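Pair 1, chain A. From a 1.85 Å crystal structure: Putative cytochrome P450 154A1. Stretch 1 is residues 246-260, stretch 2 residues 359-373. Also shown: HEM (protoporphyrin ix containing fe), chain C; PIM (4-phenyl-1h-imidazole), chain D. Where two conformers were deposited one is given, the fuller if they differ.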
# COMPACT_ATOMS: atom_id res chain seq x y z
N THR A 246 3.73 -2.87 0.81
CA THR A 246 2.75 -2.55 -0.22
C THR A 246 3.14 -2.92 -1.65
O THR A 246 2.50 -3.79 -2.25
CB THR A 246 2.35 -1.07 -0.16
OG1 THR A 246 2.50 -0.60 1.18
CG2 THR A 246 0.89 -0.91 -0.54
N THR A 247 4.15 -2.27 -2.25
CA THR A 247 4.48 -2.67 -3.62
C THR A 247 4.80 -4.17 -3.69
O THR A 247 4.50 -4.83 -4.68
CB THR A 247 5.67 -1.86 -4.19
OG1 THR A 247 5.34 -0.47 -4.21
CG2 THR A 247 5.96 -2.30 -5.63
N VAL A 248 5.39 -4.69 -2.62
CA VAL A 248 5.74 -6.11 -2.56
C VAL A 248 4.51 -6.96 -2.84
O VAL A 248 4.59 -7.98 -3.53
CB VAL A 248 6.31 -6.49 -1.17
CG1 VAL A 248 5.35 -6.05 -0.08
CG2 VAL A 248 6.54 -8.00 -1.10
N ASN A 249 3.37 -6.54 -2.30
CA ASN A 249 2.12 -7.27 -2.49
C ASN A 249 1.56 -7.22 -3.90
O ASN A 249 0.89 -8.15 -4.34
CB ASN A 249 1.09 -6.80 -1.47
CG ASN A 249 1.52 -7.11 -0.06
OD1 ASN A 249 1.97 -8.23 0.22
ND2 ASN A 249 1.39 -6.14 0.83
N VAL A 250 1.82 -6.12 -4.61
CA VAL A 250 1.32 -6.00 -5.96
C VAL A 250 2.12 -6.97 -6.83
O VAL A 250 1.57 -7.64 -7.70
CB VAL A 250 1.49 -4.57 -6.50
CG1 VAL A 250 0.85 -4.47 -7.88
CG2 VAL A 250 0.85 -3.57 -5.55
N ILE A 251 3.43 -7.04 -6.59
CA ILE A 251 4.28 -7.95 -7.37
C ILE A 251 3.84 -9.38 -7.08
O ILE A 251 3.71 -10.21 -7.98
CB ILE A 251 5.77 -7.77 -6.99
CG1 ILE A 251 6.23 -6.36 -7.40
CG2 ILE A 251 6.62 -8.85 -7.67
CD1 ILE A 251 7.68 -6.04 -7.05
N ASP A 252 3.60 -9.65 -5.80
CA ASP A 252 3.16 -10.96 -5.30
C ASP A 252 1.88 -11.38 -6.03
O ASP A 252 1.84 -12.42 -6.69
CB ASP A 252 2.91 -10.84 -3.79
CG ASP A 252 2.26 -12.09 -3.18
OD1 ASP A 252 1.51 -12.80 -3.87
OD2 ASP A 252 2.49 -12.34 -1.98
N GLN A 253 0.84 -10.56 -5.89
CA GLN A 253 -0.45 -10.85 -6.52
C GLN A 253 -0.40 -10.96 -8.04
O GLN A 253 -1.03 -11.85 -8.61
CB GLN A 253 -1.47 -9.79 -6.10
CG GLN A 253 -1.76 -9.76 -4.60
CD GLN A 253 -2.52 -10.99 -4.11
OE1 GLN A 253 -2.86 -11.88 -4.88
NE2 GLN A 253 -2.79 -11.03 -2.81
N ALA A 254 0.33 -10.06 -8.70
CA ALA A 254 0.42 -10.11 -10.16
C ALA A 254 1.05 -11.42 -10.61
O ALA A 254 0.53 -12.09 -11.50
CB ALA A 254 1.23 -8.92 -10.68
N VAL A 255 2.17 -11.78 -10.01
CA VAL A 255 2.84 -13.02 -10.37
C VAL A 255 1.96 -14.23 -10.07
O VAL A 255 1.78 -15.10 -10.92
CB VAL A 255 4.19 -13.18 -9.63
CG1 VAL A 255 4.80 -14.53 -9.96
CG2 VAL A 255 5.13 -12.07 -10.04
N HIS A 256 1.41 -14.27 -8.87
CA HIS A 256 0.55 -15.39 -8.47
C HIS A 256 -0.62 -15.57 -9.42
O HIS A 256 -1.00 -16.70 -9.75
CB HIS A 256 0.05 -15.20 -7.04
CG HIS A 256 -0.69 -16.39 -6.51
ND1 HIS A 256 -2.06 -16.54 -6.65
CD2 HIS A 256 -0.25 -17.50 -5.87
CE1 HIS A 256 -2.42 -17.69 -6.12
NE2 HIS A 256 -1.35 -18.30 -5.65
N THR A 257 -1.21 -14.47 -9.88
CA THR A 257 -2.34 -14.56 -10.79
C THR A 257 -1.89 -15.15 -12.12
O THR A 257 -2.56 -16.03 -12.67
CB THR A 257 -2.97 -13.17 -11.03
OG1 THR A 257 -3.58 -12.71 -9.82
CG2 THR A 257 -4.02 -13.24 -12.12
N LEU A 258 -0.76 -14.68 -12.63
CA LEU A 258 -0.25 -15.18 -13.91
C LEU A 258 0.15 -16.65 -13.84
O LEU A 258 0.15 -17.34 -14.86
CB LEU A 258 0.95 -14.34 -14.37
CG LEU A 258 0.69 -12.87 -14.70
CD1 LEU A 258 2.01 -12.12 -14.80
CD2 LEU A 258 -0.09 -12.77 -16.00
N LEU A 259 0.48 -17.13 -12.64
CA LEU A 259 0.87 -18.52 -12.47
C LEU A 259 -0.31 -19.44 -12.20
O LEU A 259 -0.20 -20.66 -12.32
CB LEU A 259 1.89 -18.66 -11.33
CG LEU A 259 3.23 -17.95 -11.55
CD1 LEU A 259 4.15 -18.22 -10.38
CD2 LEU A 259 3.85 -18.43 -12.86
N THR A 260 -1.45 -18.85 -11.85
CA THR A 260 -2.65 -19.63 -11.57
C THR A 260 -3.72 -19.42 -12.63
O THR A 260 -4.71 -20.15 -12.67
CB THR A 260 -3.21 -19.28 -10.17
OG1 THR A 260 -3.45 -17.87 -10.08
CG2 THR A 260 -2.23 -19.69 -9.08
N LEU A 359 5.53 5.39 -9.61
CA LEU A 359 6.75 4.62 -9.35
C LEU A 359 6.40 3.15 -9.10
O LEU A 359 7.05 2.25 -9.62
CB LEU A 359 7.49 5.20 -8.14
CG LEU A 359 8.83 4.53 -7.78
CD1 LEU A 359 9.74 4.53 -9.00
CD2 LEU A 359 9.48 5.26 -6.62
N ALA A 360 5.36 2.91 -8.30
CA ALA A 360 4.94 1.54 -8.01
C ALA A 360 4.54 0.84 -9.31
O ALA A 360 4.93 -0.30 -9.57
CB ALA A 360 3.77 1.53 -7.02
N ARG A 361 3.75 1.52 -10.13
CA ARG A 361 3.31 0.94 -11.39
C ARG A 361 4.53 0.56 -12.23
O ARG A 361 4.58 -0.54 -12.78
CB ARG A 361 2.40 1.92 -12.14
CG ARG A 361 0.95 1.91 -11.62
CD ARG A 361 0.13 3.07 -12.18
NE ARG A 361 -1.31 2.78 -12.10
CZ ARG A 361 -2.25 3.67 -11.80
NH1 ARG A 361 -1.92 4.93 -11.53
NH2 ARG A 361 -3.52 3.31 -11.78
N MET A 362 5.52 1.44 -12.30
CA MET A 362 6.71 1.15 -13.09
C MET A 362 7.47 -0.04 -12.52
O MET A 362 7.89 -0.93 -13.26
CB MET A 362 7.63 2.37 -13.15
CG MET A 362 8.81 2.17 -14.10
SD MET A 362 9.77 3.67 -14.37
CE MET A 362 10.61 3.76 -12.81
N GLU A 363 7.64 -0.07 -11.20
CA GLU A 363 8.35 -1.17 -10.55
C GLU A 363 7.75 -2.52 -10.89
O GLU A 363 8.46 -3.45 -11.27
CB GLU A 363 8.33 -1.00 -9.02
CG GLU A 363 9.28 0.06 -8.49
CD GLU A 363 9.30 0.12 -6.97
OE1 GLU A 363 9.29 -0.96 -6.34
OE2 GLU A 363 9.33 1.23 -6.41
N VAL A 364 6.43 -2.63 -10.76
CA VAL A 364 5.75 -3.89 -11.05
C VAL A 364 5.77 -4.28 -12.52
O VAL A 364 6.03 -5.44 -12.85
CB VAL A 364 4.29 -3.86 -10.56
CG1 VAL A 364 3.65 -5.22 -10.76
CG2 VAL A 364 4.24 -3.46 -9.09
N THR A 365 5.50 -3.33 -13.41
CA THR A 365 5.51 -3.65 -14.83
C THR A 365 6.90 -4.12 -15.26
O THR A 365 7.02 -5.11 -15.98
CB THR A 365 5.06 -2.44 -15.69
OG1 THR A 365 5.96 -1.34 -15.51
CG2 THR A 365 3.65 -2.01 -15.30
N LEU A 366 7.94 -3.43 -14.81
CA LEU A 366 9.31 -3.81 -15.15
C LEU A 366 9.67 -5.18 -14.58
O LEU A 366 10.27 -6.01 -15.27
CB LEU A 366 10.30 -2.76 -14.63
CG LEU A 366 10.40 -1.46 -15.42
CD1 LEU A 366 11.37 -0.52 -14.73
CD2 LEU A 366 10.86 -1.75 -16.84
N ALA A 367 9.29 -5.41 -13.33
CA ALA A 367 9.58 -6.69 -12.69
C ALA A 367 8.93 -7.83 -13.46
O ALA A 367 9.57 -8.85 -13.73
CB ALA A 367 9.09 -6.67 -11.24
N LEU A 368 7.66 -7.67 -13.82
CA LEU A 368 6.96 -8.72 -14.56
C LEU A 368 7.62 -9.03 -15.89
O LEU A 368 7.86 -10.20 -16.21
CB LEU A 368 5.50 -8.32 -14.81
CG LEU A 368 4.59 -8.23 -13.58
CD1 LEU A 368 3.19 -7.81 -14.03
CD2 LEU A 368 4.54 -9.58 -12.87
N GLU A 369 7.90 -7.99 -16.66
CA GLU A 369 8.54 -8.14 -17.97
C GLU A 369 9.86 -8.89 -17.88
O GLU A 369 10.10 -9.83 -18.63
CB GLU A 369 8.77 -6.76 -18.59
CG GLU A 369 9.51 -6.79 -19.92
CD GLU A 369 9.60 -5.43 -20.57
OE1 GLU A 369 10.07 -4.48 -19.91
OE2 GLU A 369 9.21 -5.31 -21.75
N SER A 370 10.70 -8.48 -16.94
CA SER A 370 12.00 -9.11 -16.75
C SER A 370 11.89 -10.55 -16.26
O SER A 370 12.55 -11.45 -16.80
CB SER A 370 12.83 -8.29 -15.75
OG SER A 370 14.11 -8.85 -15.55
N LEU A 371 11.05 -10.78 -15.26
CA LEU A 371 10.85 -12.11 -14.70
C LEU A 371 10.35 -13.14 -15.71
O LEU A 371 10.97 -14.19 -15.90
CB LEU A 371 9.88 -12.04 -13.52
CG LEU A 371 9.58 -13.37 -12.82
CD1 LEU A 371 10.85 -13.88 -12.14
CD2 LEU A 371 8.48 -13.17 -11.79
N PHE A 372 9.22 -12.86 -16.35
CA PHE A 372 8.68 -13.80 -17.32
C PHE A 372 9.48 -13.82 -18.61
O PHE A 372 9.39 -14.77 -19.39
CB PHE A 372 7.21 -13.49 -17.60
CG PHE A 372 6.29 -13.87 -16.48
CD1 PHE A 372 6.03 -12.98 -15.44
CD2 PHE A 372 5.75 -15.15 -16.42
CE1 PHE A 372 5.23 -13.36 -14.36
CE2 PHE A 372 4.95 -15.54 -15.35
CZ PHE A 372 4.69 -14.65 -14.31
N GLY A 373 10.27 -12.78 -18.84
CA GLY A 373 11.08 -12.72 -20.04
C GLY A 373 12.27 -13.66 -19.88
O GLY A 373 12.69 -14.32 -20.83
CHA HEM C . -1.11 7.04 0.04
CHB HEM C . 3.55 6.87 -1.16
CHC HEM C . 2.89 2.52 -3.14
CHD HEM C . -1.75 2.69 -1.92
C1A HEM C . 0.21 7.40 -0.12
C2A HEM C . 0.82 8.65 0.34
C3A HEM C . 2.12 8.60 0.01
C4A HEM C . 2.36 7.33 -0.66
CMA HEM C . 3.20 9.66 0.28
CAA HEM C . 0.06 9.78 1.06
CBA HEM C . -0.64 10.70 0.05
CGA HEM C . -1.44 11.86 0.66
O1A HEM C . -2.04 11.60 1.76
O2A HEM C . -1.47 12.93 0.06
C1B HEM C . 3.79 5.68 -1.79
C2B HEM C . 5.09 5.25 -2.28
C3B HEM C . 4.91 4.02 -2.84
C4B HEM C . 3.51 3.68 -2.70
CMB HEM C . 6.39 6.08 -2.16
CAB HEM C . 5.95 3.10 -3.51
CBB HEM C . 6.55 3.67 -4.81
C1C HEM C . 1.55 2.19 -2.98
C2C HEM C . 0.95 0.93 -3.45
C3C HEM C . -0.36 0.98 -3.10
C4C HEM C . -0.57 2.25 -2.44
CMC HEM C . 1.75 -0.18 -4.19
CAC HEM C . -1.50 -0.05 -3.31
CBC HEM C . -1.64 -0.67 -4.71
C1D HEM C . -1.99 3.88 -1.28
C2D HEM C . -3.27 4.29 -0.73
C3D HEM C . -3.09 5.51 -0.17
C4D HEM C . -1.70 5.87 -0.38
CMD HEM C . -4.56 3.46 -0.79
CAD HEM C . -4.16 6.33 0.57
CBD HEM C . -5.29 6.95 -0.26
CGD HEM C . -6.22 7.64 0.72
O1D HEM C . -7.33 7.14 0.93
O2D HEM C . -5.77 8.65 1.30
NA HEM C . 1.17 6.63 -0.73
NB HEM C . 2.84 4.70 -2.05
NC HEM C . 0.60 2.97 -2.37
ND HEM C . -1.03 4.85 -1.05
FE HEM C . 0.88 4.79 -1.56
N1 PIM D . 1.96 2.53 2.04
C2 PIM D . 1.82 2.68 0.67
N3 PIM D . 1.37 3.81 0.45
C4 PIM D . 1.19 4.47 1.58
C5 PIM D . 1.55 3.68 2.60
C6 PIM D . 1.54 3.93 4.08
C7 PIM D . 2.50 3.24 4.89
C8 PIM D . 2.50 3.47 6.32
C9 PIM D . 1.55 4.38 6.86
C10 PIM D . 0.61 5.06 6.05
C11 PIM D . 0.64 4.81 4.64

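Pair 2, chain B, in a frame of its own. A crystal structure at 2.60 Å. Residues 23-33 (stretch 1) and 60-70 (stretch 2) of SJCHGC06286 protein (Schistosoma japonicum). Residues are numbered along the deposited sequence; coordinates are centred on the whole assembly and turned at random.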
# COMPACT_ATOMS: atom_id res chain seq x y z
N THR B 23 -11.51 2.09 -0.21
CA THR B 23 -12.14 0.95 0.45
C THR B 23 -11.27 -0.31 0.38
O THR B 23 -11.26 -1.12 1.31
CB THR B 23 -13.56 0.65 -0.14
OG1 THR B 23 -14.42 1.79 0.02
CG2 THR B 23 -14.16 -0.54 0.54
N LEU B 24 -10.55 -0.47 -0.72
CA LEU B 24 -9.68 -1.64 -0.87
C LEU B 24 -8.51 -1.59 0.10
O LEU B 24 -8.12 -2.61 0.67
CB LEU B 24 -9.13 -1.74 -2.27
CG LEU B 24 -9.76 -2.79 -3.16
CD1 LEU B 24 -9.07 -2.72 -4.54
CD2 LEU B 24 -9.63 -4.18 -2.52
N CYS B 25 -7.97 -0.38 0.30
CA CYS B 25 -6.87 -0.23 1.24
C CYS B 25 -7.28 -0.61 2.63
O CYS B 25 -6.60 -1.43 3.25
CB CYS B 25 -6.32 1.19 1.25
SG CYS B 25 -5.51 1.55 -0.27
N HIS B 26 -8.36 0.01 3.13
CA HIS B 26 -8.94 -0.39 4.43
C HIS B 26 -9.12 -1.92 4.57
O HIS B 26 -8.53 -2.54 5.46
CB HIS B 26 -10.24 0.37 4.72
CG HIS B 26 -10.05 1.84 4.89
ND1 HIS B 26 -9.31 2.38 5.93
CD2 HIS B 26 -10.48 2.89 4.16
CE1 HIS B 26 -9.31 3.70 5.83
NE2 HIS B 26 -10.01 4.04 4.76
N SER B 27 -9.89 -2.54 3.69
CA SER B 27 -10.12 -3.97 3.79
C SER B 27 -8.82 -4.72 3.81
O SER B 27 -8.62 -5.59 4.65
CB SER B 27 -10.95 -4.50 2.63
OG SER B 27 -12.09 -3.68 2.43
N PHE B 28 -7.96 -4.41 2.85
CA PHE B 28 -6.71 -5.14 2.71
C PHE B 28 -5.88 -5.03 3.99
O PHE B 28 -5.38 -6.02 4.49
CB PHE B 28 -5.90 -4.68 1.49
CG PHE B 28 -4.43 -4.99 1.59
CD1 PHE B 28 -3.98 -6.30 1.44
CD2 PHE B 28 -3.51 -3.99 1.86
CE1 PHE B 28 -2.63 -6.59 1.54
CE2 PHE B 28 -2.17 -4.29 1.97
CZ PHE B 28 -1.73 -5.59 1.81
N LEU B 29 -5.76 -3.84 4.54
CA LEU B 29 -5.13 -3.69 5.85
C LEU B 29 -5.86 -4.47 6.99
O LEU B 29 -5.21 -5.05 7.86
CB LEU B 29 -4.97 -2.22 6.21
CG LEU B 29 -4.14 -1.35 5.25
CD1 LEU B 29 -4.35 0.15 5.58
CD2 LEU B 29 -2.63 -1.75 5.24
N LEU B 30 -7.18 -4.49 6.99
CA LEU B 30 -7.87 -5.25 8.04
C LEU B 30 -7.66 -6.75 7.91
O LEU B 30 -7.73 -7.48 8.90
CB LEU B 30 -9.36 -4.94 8.09
CG LEU B 30 -9.74 -3.51 8.49
CD1 LEU B 30 -11.23 -3.44 8.81
CD2 LEU B 30 -8.92 -3.01 9.66
N ALA B 31 -7.39 -7.22 6.69
CA ALA B 31 -7.27 -8.66 6.45
C ALA B 31 -5.84 -9.16 6.48
O ALA B 31 -5.60 -10.34 6.29
CB ALA B 31 -7.95 -9.06 5.15
N SER B 32 -4.89 -8.29 6.74
CA SER B 32 -3.49 -8.71 6.68
C SER B 32 -2.72 -8.36 7.96
O SER B 32 -1.51 -8.43 7.99
CB SER B 32 -2.81 -8.11 5.45
OG SER B 32 -2.77 -6.69 5.53
N ALA B 33 -3.43 -7.98 9.03
CA ALA B 33 -2.80 -7.57 10.28
C ALA B 33 -2.96 -8.68 11.30
O ALA B 33 -3.83 -9.52 11.16
CB ALA B 33 -3.44 -6.29 10.82
N GLU B 60 -12.41 -11.47 -3.97
CA GLU B 60 -11.43 -12.01 -4.91
C GLU B 60 -10.17 -11.13 -5.02
O GLU B 60 -9.04 -11.63 -5.01
CB GLU B 60 -12.08 -12.22 -6.28
CG GLU B 60 -12.77 -13.54 -6.39
CD GLU B 60 -11.94 -14.64 -5.75
OE1 GLU B 60 -10.77 -14.83 -6.15
OE2 GLU B 60 -12.46 -15.32 -4.83
N ILE B 61 -10.37 -9.82 -5.08
CA ILE B 61 -9.27 -8.88 -5.20
C ILE B 61 -8.37 -8.88 -3.96
O ILE B 61 -7.15 -8.84 -4.09
CB ILE B 61 -9.78 -7.46 -5.50
CG1 ILE B 61 -10.47 -7.40 -6.87
CG2 ILE B 61 -8.64 -6.46 -5.40
CD1 ILE B 61 -11.07 -6.02 -7.18
N ILE B 62 -8.98 -8.91 -2.78
CA ILE B 62 -8.26 -8.92 -1.51
C ILE B 62 -7.48 -10.23 -1.35
O ILE B 62 -6.35 -10.22 -0.90
CB ILE B 62 -9.22 -8.77 -0.29
CG1 ILE B 62 -9.75 -7.34 -0.17
CG2 ILE B 62 -8.54 -9.22 1.02
CD1 ILE B 62 -8.72 -6.28 0.18
N HIS B 63 -8.10 -11.36 -1.70
CA HIS B 63 -7.39 -12.64 -1.72
C HIS B 63 -6.12 -12.62 -2.59
O HIS B 63 -5.03 -13.02 -2.16
CB HIS B 63 -8.32 -13.78 -2.17
CG HIS B 63 -9.36 -14.15 -1.16
ND1 HIS B 63 -9.16 -14.06 0.21
CD2 HIS B 63 -10.63 -14.63 -1.31
CE1 HIS B 63 -10.24 -14.45 0.85
NE2 HIS B 63 -11.15 -14.81 -0.05
N SER B 64 -6.28 -12.14 -3.83
CA SER B 64 -5.15 -11.99 -4.72
C SER B 64 -4.08 -11.16 -4.06
O SER B 64 -2.91 -11.53 -4.08
CB SER B 64 -5.57 -11.31 -6.03
OG SER B 64 -6.29 -12.22 -6.84
N LEU B 65 -4.48 -10.04 -3.47
CA LEU B 65 -3.49 -9.15 -2.88
C LEU B 65 -2.73 -9.79 -1.72
O LEU B 65 -1.56 -9.49 -1.50
CB LEU B 65 -4.14 -7.87 -2.39
CG LEU B 65 -4.26 -6.78 -3.42
CD1 LEU B 65 -5.03 -5.66 -2.78
CD2 LEU B 65 -2.84 -6.33 -3.85
N LEU B 66 -3.41 -10.66 -0.98
CA LEU B 66 -2.78 -11.34 0.15
C LEU B 66 -1.75 -12.30 -0.41
O LEU B 66 -0.62 -12.36 0.07
CB LEU B 66 -3.79 -12.07 1.06
CG LEU B 66 -4.68 -11.19 1.96
CD1 LEU B 66 -5.87 -11.98 2.46
CD2 LEU B 66 -3.95 -10.60 3.12
N GLN B 67 -2.13 -13.03 -1.44
CA GLN B 67 -1.17 -13.92 -2.06
C GLN B 67 0.05 -13.14 -2.58
O GLN B 67 1.18 -13.49 -2.29
CB GLN B 67 -1.83 -14.72 -3.16
CG GLN B 67 -0.86 -15.63 -3.90
CD GLN B 67 -1.42 -16.04 -5.23
OE1 GLN B 67 -2.38 -16.80 -5.29
NE2 GLN B 67 -0.85 -15.50 -6.32
N LEU B 68 -0.21 -12.04 -3.28
CA LEU B 68 0.82 -11.26 -3.97
C LEU B 68 1.67 -10.40 -3.05
O LEU B 68 2.84 -10.18 -3.33
CB LEU B 68 0.17 -10.38 -5.06
CG LEU B 68 -0.47 -11.06 -6.28
CD1 LEU B 68 -1.30 -10.06 -7.08
CD2 LEU B 68 0.56 -11.71 -7.18
N VAL B 69 1.08 -9.86 -1.98
CA VAL B 69 1.84 -9.14 -0.96
C VAL B 69 2.64 -10.18 -0.16
O VAL B 69 3.69 -9.89 0.43
CB VAL B 69 0.91 -8.34 -0.06
CG1 VAL B 69 1.64 -7.84 1.19
CG2 VAL B 69 0.34 -7.16 -0.84
N GLY B 70 2.15 -11.42 -0.17
CA GLY B 70 2.89 -12.51 0.44
C GLY B 70 4.17 -12.75 -0.36
O GLY B 70 5.25 -12.88 0.21

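In both pairs two helices pack side by side with their N-to-C directions 37° apart in pair 1 and 56° in pair 2, the signed crossing angles being -37° and -56°. The axes approach to 9.7 Å and 10.1 Å respectively, an ordinary spacing for helices separated by one layer of apolar side chains. Despite the difference in overall angle, the N, CA and C atoms of 14 central residues superpose with an RMSD of 0.6 Å. The register is shared too: the CA atoms of Ile251(A) and Val364(A) lie 5.7 Å apart, and those of their counterparts Phe28(B) and Ile62(B) 5.9 Å apart. No hydrogen bond crosses either contact, so each depends on the fit of its side chains.

The best-matched site is that of Val364(A) and Ile62(B), whose side-chain centres fall within 0.2 Å. Both are beta-branched and fill the space between turns of the facing helix. Val364(A), with chi1 t, places CG2 3.7 Å from Val250(A) CG1 and 3.9 Å from Ile251(A) CG1. Ile62(B) is longer, and its CA-to-CB bond points sideways, but its end comes nearer the other helix. It sits as a knob among Leu24(B), Ser27(B), Phe28(B) and Ala31(B), with CD1 3.5 Å from Leu24(B) CD2 and 3.8 Å from Ser27(B) CB. Two of the four surrounding residues, Ser27(B) and Ala31(B), are small. Ser27(B), matching Val250(A), meets that methyl through its CB, while its hydroxyl is satisfied within its own helix by donating to Thr23(B) O, with OG 2.9 Å from that oxygen. Alanine occupies the matched place four residues on, about one turn, in both pairs: Ala254(A) CB lies 4.4 Å from Val364(A) CG1, and Ala31(B) CB 4.2 Å from Ile62(B) CG2.

A marked change is Ile251(A) against Phe28(B). Ile251(A), chi1 m, extends CD1 to 4.5 Å from Ala367(A) CB. Phe28(B), chi1 t, carries its ring farther along the partner helix, with CD1 4.1 Å from Leu65(B) CB and CZ 3.7 Å from Val69(B) CG2. Those two partners match Ala367(A) and Leu371(A). In pair 1 the latter is reached instead from one turn on, by Val255(A), whose CG2 lies 3.9 Å from Leu371(A) CD2. Ser32(B), the counterpart of Val255(A), is smaller and turns its OG back to donate to Phe28(B) O at 2.9 Å.

Leucine is retained at Leu368(A) and Leu66(B), with side-chain centres 0.4 Å apart. Each starts sideways and bends its end inward, so a flexible branched chain can cover an alanine and the residue after it. Leu368(A) CD2 lies 4.0 Å from Ala254(A) CB and 3.8 Å from Val255(A) CG2; Leu66(B) CD2 lies 3.6 Å from Ser32(B) CB.

At the other end, Thr247(A) matches Leu24(B). The compact threonine brings CG2 to 3.7 Å from Glu363(A) OE1 and also lies against the heme, its OG1 3.6 Å from HEM CMC. Leu24(B) reaches the matching residue with hydrocarbon, its CD2 3.8 Å from Ile61(B) CG2.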